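Local structure of tail spike protein (Acinetobacter phage vB_AbaP_AS12, 6EU4) at residues A[257-268]-A[285-293]. The protein probably recognises and degrades capsular polysaccharide of its Acinetobacter baumannii host as a trimeric tailspike with a long parallel beta-helix. Sequence-based numbering, arbitrary orientation.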
# COMPACT_ATOMS: atom_id res chain seq x y z
N PHE A 257 8.16 20.47 1.53
CA PHE A 257 8.78 19.83 2.68
C PHE A 257 10.28 19.71 2.43
O PHE A 257 10.72 19.47 1.30
CB PHE A 257 8.16 18.46 2.96
CG PHE A 257 6.79 18.53 3.57
CD1 PHE A 257 5.67 18.67 2.77
CD2 PHE A 257 6.63 18.45 4.95
CE1 PHE A 257 4.40 18.76 3.33
CE2 PHE A 257 5.37 18.52 5.52
CZ PHE A 257 4.25 18.68 4.71
N GLY A 258 11.07 19.92 3.48
CA GLY A 258 12.51 19.96 3.32
C GLY A 258 13.00 21.23 2.66
O GLY A 258 14.07 21.23 2.03
N HIS A 259 12.25 22.33 2.80
CA HIS A 259 12.66 23.65 2.33
C HIS A 259 14.11 23.91 2.69
O HIS A 259 14.50 23.79 3.86
CB HIS A 259 11.73 24.70 2.96
CG HIS A 259 12.18 26.13 2.83
ND1 HIS A 259 12.43 26.73 1.62
CD2 HIS A 259 12.34 27.09 3.77
CE1 HIS A 259 12.75 28.00 1.82
NE2 HIS A 259 12.71 28.24 3.12
N THR A 260 14.91 24.25 1.68
CA THR A 260 16.36 24.42 1.85
C THR A 260 16.77 25.85 2.20
O THR A 260 17.98 26.11 2.37
CB THR A 260 17.08 24.05 0.56
OG1 THR A 260 16.57 24.89 -0.49
CG2 THR A 260 16.89 22.58 0.21
N GLY A 261 15.83 26.77 2.27
CA GLY A 261 16.15 28.17 2.40
C GLY A 261 16.38 28.73 3.80
O GLY A 261 16.30 29.95 3.98
N THR A 262 16.69 27.87 4.79
CA THR A 262 17.06 28.32 6.13
C THR A 262 18.40 27.69 6.52
O THR A 262 18.96 26.85 5.80
CB THR A 262 16.00 27.97 7.19
OG1 THR A 262 16.14 26.59 7.61
CG2 THR A 262 14.58 28.22 6.68
N ALA A 263 18.91 28.09 7.69
CA ALA A 263 20.15 27.52 8.19
C ALA A 263 19.99 26.08 8.66
O ALA A 263 20.99 25.39 8.87
CB ALA A 263 20.67 28.36 9.36
N TRP A 264 18.76 25.62 8.86
CA TRP A 264 18.52 24.27 9.36
C TRP A 264 18.67 23.25 8.24
O TRP A 264 18.13 23.45 7.14
CB TRP A 264 17.12 24.20 9.94
CG TRP A 264 16.79 23.02 10.77
CD1 TRP A 264 16.40 21.78 10.32
CD2 TRP A 264 16.75 22.97 12.20
NE1 TRP A 264 16.13 20.97 11.40
CE2 TRP A 264 16.33 21.67 12.55
CE3 TRP A 264 17.02 23.90 13.21
CZ2 TRP A 264 16.19 21.28 13.88
CZ3 TRP A 264 16.88 23.51 14.52
CH2 TRP A 264 16.47 22.20 14.85
N THR A 265 19.38 22.17 8.51
CA THR A 265 19.53 21.12 7.50
C THR A 265 18.22 20.37 7.27
O THR A 265 17.70 19.75 8.21
CB THR A 265 20.61 20.15 7.95
OG1 THR A 265 21.87 20.86 8.00
CG2 THR A 265 20.71 18.97 7.01
N PRO A 266 17.69 20.35 6.04
CA PRO A 266 16.44 19.61 5.79
C PRO A 266 16.55 18.14 6.13
O PRO A 266 17.52 17.45 5.79
CB PRO A 266 16.21 19.80 4.28
CG PRO A 266 16.87 21.08 3.98
CD PRO A 266 18.09 21.12 4.86
N ASN A 267 15.51 17.64 6.79
CA ASN A 267 15.36 16.23 7.10
C ASN A 267 13.93 16.01 7.54
O ASN A 267 13.38 16.84 8.26
CB ASN A 267 16.32 15.79 8.21
CG ASN A 267 16.33 14.29 8.40
OD1 ASN A 267 15.92 13.76 9.44
ND2 ASN A 267 16.77 13.58 7.38
N ASN A 268 13.34 14.88 7.13
CA ASN A 268 11.95 14.60 7.47
C ASN A 268 11.77 13.10 7.65
O ASN A 268 12.47 12.31 7.01
CB ASN A 268 10.96 15.04 6.40
CG ASN A 268 11.08 16.50 6.04
OD1 ASN A 268 10.48 17.36 6.68
ND2 ASN A 268 11.87 16.79 5.00
N GLY A 285 3.56 20.94 -7.77
CA GLY A 285 2.49 20.54 -6.87
C GLY A 285 3.05 20.20 -5.49
O GLY A 285 2.67 20.80 -4.48
N TRP A 286 3.96 19.25 -5.47
CA TRP A 286 4.66 18.81 -4.28
C TRP A 286 6.14 18.98 -4.51
O TRP A 286 6.68 18.49 -5.51
CB TRP A 286 4.36 17.35 -3.98
CG TRP A 286 2.96 17.02 -3.72
CD1 TRP A 286 1.95 16.91 -4.63
CD2 TRP A 286 2.38 16.71 -2.44
NE1 TRP A 286 0.78 16.55 -4.00
CE2 TRP A 286 1.02 16.43 -2.65
CE3 TRP A 286 2.89 16.66 -1.14
CZ2 TRP A 286 0.15 16.11 -1.61
CZ3 TRP A 286 2.03 16.33 -0.10
CH2 TRP A 286 0.67 16.05 -0.35
N ASP A 287 6.80 19.69 -3.61
CA ASP A 287 8.24 19.92 -3.66
C ASP A 287 8.80 19.26 -2.40
O ASP A 287 8.71 19.85 -1.31
CB ASP A 287 8.56 21.42 -3.74
CG ASP A 287 10.04 21.71 -3.88
OD1 ASP A 287 10.87 20.81 -3.60
OD2 ASP A 287 10.38 22.86 -4.26
N LEU A 288 9.31 18.04 -2.53
CA LEU A 288 9.70 17.20 -1.40
C LEU A 288 11.20 17.00 -1.40
O LEU A 288 11.79 16.62 -2.43
CB LEU A 288 9.00 15.84 -1.46
CG LEU A 288 7.48 15.89 -1.60
CD1 LEU A 288 6.96 14.48 -1.60
CD2 LEU A 288 6.82 16.70 -0.48
N ASN A 289 11.82 17.27 -0.27
CA ASN A 289 13.25 17.12 -0.09
C ASN A 289 13.52 16.42 1.24
O ASN A 289 12.98 16.82 2.27
CB ASN A 289 13.93 18.49 -0.14
CG ASN A 289 15.42 18.40 0.07
OD1 ASN A 289 16.11 17.56 -0.53
ND2 ASN A 289 15.94 19.27 0.95
N LYS A 290 14.31 15.35 1.19
CA LYS A 290 14.66 14.56 2.38
C LYS A 290 13.42 14.07 3.11
O LYS A 290 13.35 14.07 4.34
CB LYS A 290 15.57 15.36 3.31
CG LYS A 290 16.94 15.70 2.71
CD LYS A 290 17.88 14.49 2.66
CE LYS A 290 19.31 14.89 2.22
NZ LYS A 290 20.29 13.77 2.38
N MSE A 291 12.45 13.59 2.34
CA MSE A 291 11.22 13.07 2.88
C MSE A 291 11.29 11.55 3.00
O MSE A 291 10.98 10.82 2.05
CB MSE A 291 10.03 13.51 2.00
CG MSE A 291 9.57 14.94 2.35
SE MSE A 291 8.48 15.00 4.00
CE MSE A 291 6.72 14.94 3.25
N GLN A 292 11.69 11.08 4.18
CA GLN A 292 11.85 9.65 4.43
C GLN A 292 10.57 9.06 5.01
O GLN A 292 9.91 9.69 5.84
CB GLN A 292 13.02 9.40 5.39
CG GLN A 292 14.23 10.31 5.20
CD GLN A 292 14.76 10.28 3.78
OE1 GLN A 292 14.37 9.43 2.99
NE2 GLN A 292 15.65 11.20 3.47
N GLY A 293 10.25 7.83 4.61
CA GLY A 293 9.09 7.16 5.21
C GLY A 293 7.76 7.86 4.99
O GLY A 293 6.92 7.88 5.90
O HOH W 1 11.73 21.26 -0.85
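Phe257 and Leu288 pair in parallel, with Phe257 N donating to Asp287 O (3.0 Å) and Asn289 N donating to Phe257 O (2.9 Å); after the loop the parallel pairing resumes, Asn268 beside Met291 and Gln292 N donating to Asn268 O (3.2 Å). Met291, present as selenomethionine, sits between the two ends of the loop. The bend at chi2 (-77°) carries SE against Asn268 CB (3.5 Å), and the turn at chi3 (-96°) sets CE over one face of the Phe257 ring, 3.6 Å from CG, a CH-pi contact displaced toward the rim; SE itself meets the ring obliquely. Leu288 runs alongside Phe257 and points the same way, and Phe273 of strand 268-274 also packs on the ring. These are successive coils of a right-handed parallel beta-helix, the fold of many phage tailspikes: the loop from Gly258 to Asn267 swings out at a corner, whereas the next coil turns it tightly through Asn289 and Lys290. The Asn289 side chain reaches between the two limbs of the wider loop. With CG anti to the backbone N (chi1 179°), ND2 reaches a lone pair of Gly258 O in the plane of both groups (2.9 Å, nearly straight), while Pro266 CB and Thr260 CG2 touch the same nitrogen. Asn268 ND2 donates to Lys290 O from above the carbonyl plane (3.2 Å), and its OD1 accepts from Ala238 N of the preceding coil. A water bridges Phe257 O and Asp287 OD1; the other carboxylate oxygen, OD2, forms a salt bridge with Arg253.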